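Local coordinates for protein esterase (Staphylococcus aureus subsp. aureus USA300_TCH1516, PDB 3D7R) that probably hydrolyses ester bonds as a member of the alpha/beta hydrolase fold family, although its natural substrate is not known, at residues F53-R56 / E57-R61; Y34-H37 / N38-I41; S307-A310 / I311-A315. One frame throughout, in Å; residues are numbered along the deposited sequence. Where two conformers were deposited one is given.

Interaction 1. Residues F53-R56 / E57-R61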
loop_
_atom_site.group_PDB
_atom_site.type_symbol
_atom_site.label_atom_id
_atom_site.label_comp_id
_atom_site.label_asym_id
_atom_site.label_seq_id
_atom_site.Cartn_x
_atom_site.Cartn_y
_atom_site.Cartn_z
ATOM N N PHE A 53 -5.336 -18.755 6.871
ATOM C CA PHE A 53 -4.114 -18.636 7.682
ATOM C C PHE A 53 -3.188 -19.827 7.500
ATOM O O PHE A 53 -1.982 -19.657 7.386
ATOM C CB PHE A 53 -4.414 -18.436 9.179
ATOM C CG PHE A 53 -5.010 -17.079 9.515
ATOM C CD1 PHE A 53 -4.698 -15.949 8.754
ATOM C CD2 PHE A 53 -5.877 -16.937 10.598
ATOM C CE1 PHE A 53 -5.241 -14.706 9.058
ATOM C CE2 PHE A 53 -6.435 -15.671 10.922
ATOM C CZ PHE A 53 -6.119 -14.571 10.141
ATOM N N TYR A 54 -3.753 -21.032 7.504
ATOM C CA TYR A 54 -2.981 -22.247 7.236
ATOM C C TYR A 54 -2.220 -22.143 5.898
ATOM O O TYR A 54 -0.996 -22.348 5.847
ATOM C CB TYR A 54 -3.890 -23.485 7.222
ATOM C CG TYR A 54 -3.147 -24.755 6.835
ATOM C CD1 TYR A 54 -2.536 -25.544 7.812
ATOM C CD2 TYR A 54 -3.061 -25.170 5.505
ATOM C CE1 TYR A 54 -1.860 -26.717 7.480
ATOM C CE2 TYR A 54 -2.377 -26.348 5.157
ATOM C CZ TYR A 54 -1.783 -27.110 6.159
ATOM O OH TYR A 54 -1.098 -28.275 5.856
ATOM N N LYS A 55 -2.949 -21.821 4.831
ATOM C CA LYS A 55 -2.355 -21.627 3.498
ATOM C C LYS A 55 -1.283 -20.524 3.483
ATOM O O LYS A 55 -0.195 -20.711 2.929
ATOM C CB LYS A 55 -3.451 -21.289 2.467
ATOM C CG LYS A 55 -2.944 -21.275 1.027
ATOM C CD LYS A 55 -4.085 -21.127 0.011
ATOM C CE LYS A 55 -3.572 -21.356 -1.417
ATOM N NZ LYS A 55 -2.588 -20.316 -1.857
ATOM N N ARG A 56 -1.589 -19.377 4.086
ATOM C CA ARG A 56 -0.657 -18.238 4.015
ATOM C C ARG A 56 0.631 -18.510 4.806
ATOM O O ARG A 56 1.712 -18.117 4.398
ATOM C CB ARG A 56 -1.310 -16.933 4.499
ATOM C CG ARG A 56 -2.514 -16.420 3.668
ATOM C CD ARG A 56 -2.268 -16.456 2.154
ATOM N NE ARG A 56 -0.960 -15.898 1.799
ATOM C CZ ARG A 56 -0.329 -16.154 0.652
ATOM N NH1 ARG A 56 -0.919 -16.922 -0.258
ATOM N NH2 ARG A 56 0.876 -15.626 0.404
ATOM N N GLU A 57 0.519 -19.189 5.941
ATOM C CA GLU A 57 1.729 -19.532 6.693
ATOM C C GLU A 57 2.761 -20.240 5.789
ATOM O O GLU A 57 3.949 -19.898 5.801
ATOM C CB GLU A 57 1.410 -20.413 7.904
ATOM C CG GLU A 57 2.627 -20.637 8.806
ATOM C CD GLU A 57 2.315 -21.476 10.030
ATOM O OE1 GLU A 57 1.152 -21.953 10.174
ATOM O OE2 GLU A 57 3.240 -21.661 10.853
ATOM N N ILE A 58 2.273 -21.214 5.022
ATOM C CA ILE A 58 3.082 -22.060 4.134
ATOM C C ILE A 58 3.581 -21.278 2.924
ATOM O O ILE A 58 4.780 -21.319 2.599
ATOM C CB ILE A 58 2.260 -23.300 3.649
ATOM C CG1 ILE A 58 2.004 -24.258 4.816
ATOM C CG2 ILE A 58 2.978 -24.044 2.522
ATOM C CD1 ILE A 58 1.008 -25.412 4.457
ATOM N N GLU A 59 2.669 -20.545 2.279
ATOM C CA GLU A 59 3.011 -19.796 1.076
ATOM C C GLU A 59 3.971 -18.661 1.366
ATOM O O GLU A 59 4.853 -18.386 0.561
ATOM C CB GLU A 59 1.751 -19.261 0.369
ATOM C CG GLU A 59 0.863 -20.368 -0.257
ATOM C CD GLU A 59 1.626 -21.278 -1.212
ATOM O OE1 GLU A 59 2.435 -20.773 -2.026
ATOM O OE2 GLU A 59 1.407 -22.506 -1.148
ATOM N N ASN A 60 3.795 -17.992 2.504
ATOM C CA ASN A 60 4.610 -16.818 2.812
ATOM C C ASN A 60 6.080 -17.133 3.077
ATOM O O ASN A 60 6.919 -16.249 2.949
ATOM C CB ASN A 60 4.026 -16.026 3.993
ATOM C CG ASN A 60 2.773 -15.245 3.617
ATOM O OD1 ASN A 60 2.511 -14.978 2.434
ATOM N ND2 ASN A 60 1.982 -14.888 4.621
ATOM N N ARG A 61 6.382 -18.369 3.478
ATOM C CA ARG A 61 7.771 -18.774 3.760
ATOM C C ARG A 61 8.590 -18.966 2.492
ATOM O O ARG A 61 9.822 -18.889 2.524
ATOM C CB ARG A 61 7.843 -20.052 4.610
ATOM C CG ARG A 61 7.288 -19.900 6.001
ATOM C CD ARG A 61 7.893 -20.907 6.959
ATOM N NE ARG A 61 7.240 -20.847 8.263
ATOM C CZ ARG A 61 6.303 -21.688 8.703
ATOM N NH1 ARG A 61 5.874 -22.705 7.954
ATOM N NH2 ARG A 61 5.793 -21.512 9.918
#
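R56 and N60, one helical turn apart, cross at about a right angle, and the guanidinium meets the amide with the two planes 64° apart. NH2 of R56 donates to OD1 of N60 at 2.7 Å, a short but bent bond (144° at the hydrogen), the donor standing above the amide carbonyl plane. Folding of the arginine chain at chi2 and chi3 swings its head forward over the next turn, toward N60. The same folding lays one guanidinium face over the aliphatic part of E59, with NH1 of R56 3.6 Å from CB of E59. K55 crosses E59 obliquely, NZ of K55 lying 3.8 Å from CG of E59, while the E59 carboxylate pairs instead with K62. Round the helix, CD1 of I58 meets the Y54 ring at a slant, 3.6 Å from CE2 of Y54. Beneath the side chains run i to i+4 backbone bonds such as N60 N to R56 O.

NE of R56 and ND2 of N60 both donate to A108 O, pinning this part of helix 46-61 to the loop between strand 98-102 and helix 113-126. R56 also packs on L109 of that loop and on P139, between strand 129-133 and helix 143-161.

Interaction 2. Residues Y34-H37 / N38-I41. With DMS (dimethyl sulfoxide), chain G.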
loop_
_atom_site.group_PDB
_atom_site.type_symbol
_atom_site.label_atom_id
_atom_site.label_comp_id
_atom_site.label_asym_id
_atom_site.label_seq_id
_atom_site.Cartn_x
_atom_site.Cartn_y
_atom_site.Cartn_z
ATOM N N TYR A 34 -10.480 -10.296 -13.906
ATOM C CA TYR A 34 -9.104 -10.555 -13.489
ATOM C C TYR A 34 -8.977 -11.234 -12.124
ATOM O O TYR A 34 -7.899 -11.214 -11.521
ATOM C CB TYR A 34 -8.297 -9.259 -13.546
ATOM C CG TYR A 34 -8.279 -8.679 -14.934
ATOM C CD1 TYR A 34 -7.530 -9.285 -15.950
ATOM C CD2 TYR A 34 -9.035 -7.543 -15.248
ATOM C CE1 TYR A 34 -7.522 -8.773 -17.245
ATOM C CE2 TYR A 34 -9.031 -7.010 -16.552
ATOM C CZ TYR A 34 -8.273 -7.635 -17.537
ATOM O OH TYR A 34 -8.253 -7.130 -18.814
ATOM N N LEU A 35 -10.062 -11.879 -11.686
ATOM C CA LEU A 35 -10.158 -12.504 -10.362
ATOM C C LEU A 35 -9.063 -13.520 -10.089
ATOM O O LEU A 35 -8.802 -14.399 -10.914
ATOM C CB LEU A 35 -11.517 -13.197 -10.201
ATOM C CG LEU A 35 -11.877 -13.770 -8.831
ATOM C CD1 LEU A 35 -11.977 -12.630 -7.795
ATOM C CD2 LEU A 35 -13.188 -14.532 -8.927
ATOM N N LEU A 36 -8.435 -13.403 -8.921
ATOM C CA LEU A 36 -7.606 -14.478 -8.407
ATOM C C LEU A 36 -8.225 -14.981 -7.097
ATOM O O LEU A 36 -8.272 -14.243 -6.099
ATOM C CB LEU A 36 -6.166 -14.002 -8.198
ATOM C CG LEU A 36 -5.203 -13.838 -9.388
ATOM C CD1 LEU A 36 -3.857 -13.302 -8.871
ATOM C CD2 LEU A 36 -4.974 -15.141 -10.194
ATOM N N HIS A 37 -8.732 -16.213 -7.115
ATOM C CA HIS A 37 -9.361 -16.815 -5.939
ATOM C C HIS A 37 -8.403 -16.865 -4.752
ATOM O O HIS A 37 -8.821 -16.658 -3.611
ATOM C CB HIS A 37 -9.868 -18.244 -6.232
ATOM C CG HIS A 37 -11.168 -18.292 -6.976
ATOM N ND1 HIS A 37 -11.293 -18.879 -8.219
ATOM C CD2 HIS A 37 -12.406 -17.844 -6.647
ATOM C CE1 HIS A 37 -12.547 -18.779 -8.630
ATOM N NE2 HIS A 37 -13.245 -18.160 -7.691
ATOM N N ASN A 38 -7.119 -17.120 -5.022
ATOM C CA ASN A 38 -6.125 -17.205 -3.942
ATOM C C ASN A 38 -5.780 -15.854 -3.293
ATOM O O ASN A 38 -4.914 -15.776 -2.421
ATOM C CB ASN A 38 -4.854 -17.981 -4.384
ATOM C CG ASN A 38 -4.061 -17.287 -5.513
ATOM O OD1 ASN A 38 -4.194 -16.086 -5.761
ATOM N ND2 ASN A 38 -3.212 -18.068 -6.198
ATOM N N ARG A 39 -6.440 -14.789 -3.738
ATOM C CA ARG A 39 -6.269 -13.487 -3.102
ATOM C C ARG A 39 -7.576 -13.007 -2.454
ATOM O O ARG A 39 -7.639 -11.907 -1.890
ATOM C CB ARG A 39 -5.777 -12.449 -4.117
ATOM C CG ARG A 39 -4.388 -12.732 -4.694
ATOM C CD ARG A 39 -3.861 -11.525 -5.480
ATOM N NE ARG A 39 -3.368 -10.485 -4.582
ATOM C CZ ARG A 39 -2.206 -10.542 -3.927
ATOM N NH1 ARG A 39 -1.414 -11.596 -4.068
ATOM N NH2 ARG A 39 -1.838 -9.544 -3.127
ATOM N N SER A 40 -8.628 -13.808 -2.555
ATOM C CA SER A 40 -9.911 -13.370 -2.036
ATOM C C SER A 40 -9.931 -13.417 -0.515
ATOM O O SER A 40 -9.415 -14.344 0.093
ATOM C CB SER A 40 -11.067 -14.166 -2.640
ATOM O OG SER A 40 -12.263 -13.916 -1.913
ATOM N N ILE A 41 -10.499 -12.382 0.092
ATOM C CA ILE A 41 -10.682 -12.357 1.537
ATOM C C ILE A 41 -12.176 -12.363 1.873
ATOM O O ILE A 41 -12.586 -11.962 2.977
ATOM C CB ILE A 41 -9.978 -11.144 2.195
ATOM C CG1 ILE A 41 -10.492 -9.828 1.608
ATOM C CG2 ILE A 41 -8.466 -11.269 2.056
ATOM C CD1 ILE A 41 -10.335 -8.673 2.530
HETATM S S DMS G . -8.436 -10.515 -6.212
HETATM O O DMS G . -8.897 -10.830 -7.899
HETATM C C1 DMS G . -8.875 -8.805 -5.778
HETATM C C2 DMS G . -9.585 -11.408 -5.136
HETATM O O HOH W 1 -8.337 -16.693 -0.603
#
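A short 3-10 turn in the loop joining helix 30-33 to helix 46-61 brings L36 against N38 and R39. Two consecutive i to i+3 backbone bonds make the turn: R39 N donates to L36 O at 3.0 Å, and S40 N to H37 O, also at 3.0 Å. A water then gives one hydrogen to H37 O and the other to S40 O, at 2.7 Å from the latter. H37 O is thereby gripped twice, by S40 N and by the water, which ties the turn to the chain that leaves it.

On the side facing helix 113-126, L36 lies beside both N38 and R39, pointing the same way as each. CD1 of L36 rests 3.8 Å from CD of R39, a contact along the aliphatic part of the arginine. N38 has its CG between its own backbone N and carbonyl carbon (chi1 64°), which brings OD1 of N38 to 3.8 Å from CB of L36. Beyond them, L36 touches P113 and R39 touches H115 of that helix. The guanidinium of R39 reaches on to Q110 O through NH1, and OG of S40 bonds to M42 N.

Within the bend sits a dimethyl sulfoxide, probably from the crystallisation liquor. Its oxygen takes a hydrogen bond from L36 N at 2.8 Å, and its methyl C2 lies 3.7 Å from S40 N. Paired i to i+3 bonds, in place of the i+4 bonds of an alpha helix, are the mark of a 3-10 turn, here serving as the bend between two helices.

Interaction 3. Residues S307-A310 / I311-A315. With DMS (dimethyl sulfoxide), chain F.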
loop_
_atom_site.group_PDB
_atom_site.type_symbol
_atom_site.label_atom_id
_atom_site.label_comp_id
_atom_site.label_asym_id
_atom_site.label_seq_id
_atom_site.Cartn_x
_atom_site.Cartn_y
_atom_site.Cartn_z
ATOM N N SER A 307 -6.418 3.359 -14.809
ATOM C CA SER A 307 -5.140 3.032 -14.201
ATOM C C SER A 307 -4.007 3.790 -14.878
ATOM O O SER A 307 -3.134 4.348 -14.207
ATOM C CB SER A 307 -4.910 1.535 -14.290
ATOM O OG SER A 307 -5.944 0.863 -13.594
ATOM N N HIS A 308 -4.026 3.821 -16.207
ATOM C CA HIS A 308 -3.019 4.560 -16.948
ATOM C C HIS A 308 -3.126 6.061 -16.660
ATOM O O HIS A 308 -2.112 6.744 -16.526
ATOM C CB HIS A 308 -3.123 4.249 -18.433
ATOM C CG HIS A 308 -2.658 2.872 -18.774
ATOM N ND1 HIS A 308 -3.528 1.846 -19.083
ATOM C CD2 HIS A 308 -1.416 2.334 -18.797
ATOM C CE1 HIS A 308 -2.838 0.743 -19.314
ATOM N NE2 HIS A 308 -1.553 1.012 -19.148
ATOM N N LYS A 309 -4.354 6.556 -16.526
ATOM C CA LYS A 309 -4.563 7.949 -16.132
ATOM C C LYS A 309 -4.026 8.221 -14.722
ATOM O O LYS A 309 -3.397 9.250 -14.505
ATOM C CB LYS A 309 -6.047 8.337 -16.222
ATOM C CG LYS A 309 -6.327 9.811 -15.944
ATOM C CD LYS A 309 -7.833 10.134 -15.914
ATOM C CE LYS A 309 -8.021 11.635 -15.685
ATOM N NZ LYS A 309 -9.451 12.028 -15.750
ATOM N N ALA A 310 -4.249 7.301 -13.779
ATOM C CA ALA A 310 -3.737 7.464 -12.408
ATOM C C ALA A 310 -2.215 7.462 -12.402
ATOM O O ALA A 310 -1.586 8.229 -11.688
ATOM C CB ALA A 310 -4.268 6.373 -11.487
ATOM N N ILE A 311 -1.630 6.568 -13.178
ATOM C CA ILE A 311 -0.171 6.486 -13.291
ATOM C C ILE A 311 0.401 7.781 -13.860
ATOM O O ILE A 311 1.407 8.283 -13.344
ATOM C CB ILE A 311 0.273 5.241 -14.094
ATOM C CG1 ILE A 311 0.027 3.982 -13.251
ATOM C CG2 ILE A 311 1.760 5.325 -14.479
ATOM C CD1 ILE A 311 -0.120 2.710 -14.073
ATOM N N LYS A 312 -0.252 8.344 -14.883
ATOM C CA LYS A 312 0.188 9.630 -15.438
ATOM C C LYS A 312 0.091 10.741 -14.387
ATOM O O LYS A 312 0.951 11.622 -14.346
ATOM C CB LYS A 312 -0.602 10.025 -16.684
ATOM C CG LYS A 312 -0.314 9.177 -17.905
ATOM C CD LYS A 312 -1.098 9.696 -19.143
ATOM C CE LYS A 312 -1.301 8.593 -20.195
ATOM N NZ LYS A 312 -0.267 8.613 -21.279
ATOM N N GLN A 313 -0.952 10.707 -13.560
ATOM C CA GLN A 313 -1.098 11.679 -12.473
ATOM C C GLN A 313 0.007 11.558 -11.412
ATOM O O GLN A 313 0.481 12.572 -10.876
ATOM C CB GLN A 313 -2.475 11.558 -11.825
ATOM C CG GLN A 313 -3.596 12.106 -12.742
ATOM C CD GLN A 313 -4.972 11.672 -12.318
ATOM O OE1 GLN A 313 -5.157 10.600 -11.731
ATOM N NE2 GLN A 313 -5.960 12.511 -12.607
ATOM N N ILE A 314 0.381 10.320 -11.085
ATOM C CA ILE A 314 1.561 10.071 -10.244
ATOM C C ILE A 314 2.806 10.699 -10.879
ATOM O O ILE A 314 3.500 11.478 -10.221
ATOM C CB ILE A 314 1.768 8.564 -9.982
ATOM C CG1 ILE A 314 0.591 8.016 -9.149
ATOM C CG2 ILE A 314 3.124 8.318 -9.257
ATOM C CD1 ILE A 314 0.607 6.516 -8.923
ATOM N N ALA A 315 3.056 10.405 -12.161
ATOM C CA ALA A 315 4.226 10.922 -12.883
ATOM C C ALA A 315 4.264 12.459 -12.914
ATOM O O ALA A 315 5.302 13.068 -12.667
ATOM C CB ALA A 315 4.261 10.372 -14.312
HETATM S S DMS F . -9.579 12.292 -10.847
HETATM O O DMS F . -8.613 12.556 -12.311
HETATM C C1 DMS F . -10.492 13.822 -10.524
HETATM C C2 DMS F . -10.946 11.217 -11.322
#
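K309 and Q313 slant across each other one turn apart on helix 305-318, with CE of K309 3.8 Å from NE2 of Q313. Both reach the same dimethyl sulfoxide, probably left from the crystallisation liquor. NE2 of Q313 donates to its oxygen at 2.7 Å (154° at the hydrogen), while CE of K309 stays 3.5 Å from that oxygen. The lysine gets there because its CG lies anti to the backbone N (chi1 -175°) and the chain beyond is fully extended. At the other end of the Q313 amide, OE1 is hydrogen-bonded by the hydroxyl of Y292, so a protein partner and the bound dimethyl sulfoxide together hold the amide from its two ends.

Behind these side chains, four successive i to i+4 backbone bonds fix the turn, from I311 N to S307 O through to I314 N to A310 O, the last at 2.9 Å. The aliphatic chains pack back against the preceding carbonyls: CG1 of I311 approaches S307 O to 3.3 Å, and CG of K312 lies at the same distance from H308 O. In one of its two conformers, OG of S307 bonds to Y302 O. Further along, S317 OG bonds to Q313 O and I314 O.

The helix shows two kinds of neighbour. Toward the sheet, A310, Q313 and I314 meet F262 of strand 259-264, and A310 and K309 also touch Y292 of the edge strand 287-292. Toward helix 113-126, I311 packs on L118, K121 and S125, and H308 on K121.

In the fold
Along the chain the order is interaction 2, interaction 1, then interaction 3 near the C-terminus. The first two are close: their centres lie about 15 Å apart, and K55 NZ packs against CB of N38 at 4.1 Å. They share a neighbour, the loop 108-112 ahead of helix 113-126, contacted by R39 from one and by R56 and N60 from the other. Interaction 3 sits on helix 305-318, its centre about 33 Å from that of interaction 1 and across the chain's centre, and about 24 Å from that of interaction 2. Helix 113-126 links both ends, touched by L36 and R39 and by H308 and I311. The last helix packs on the sheet of the alpha/beta hydrolase core.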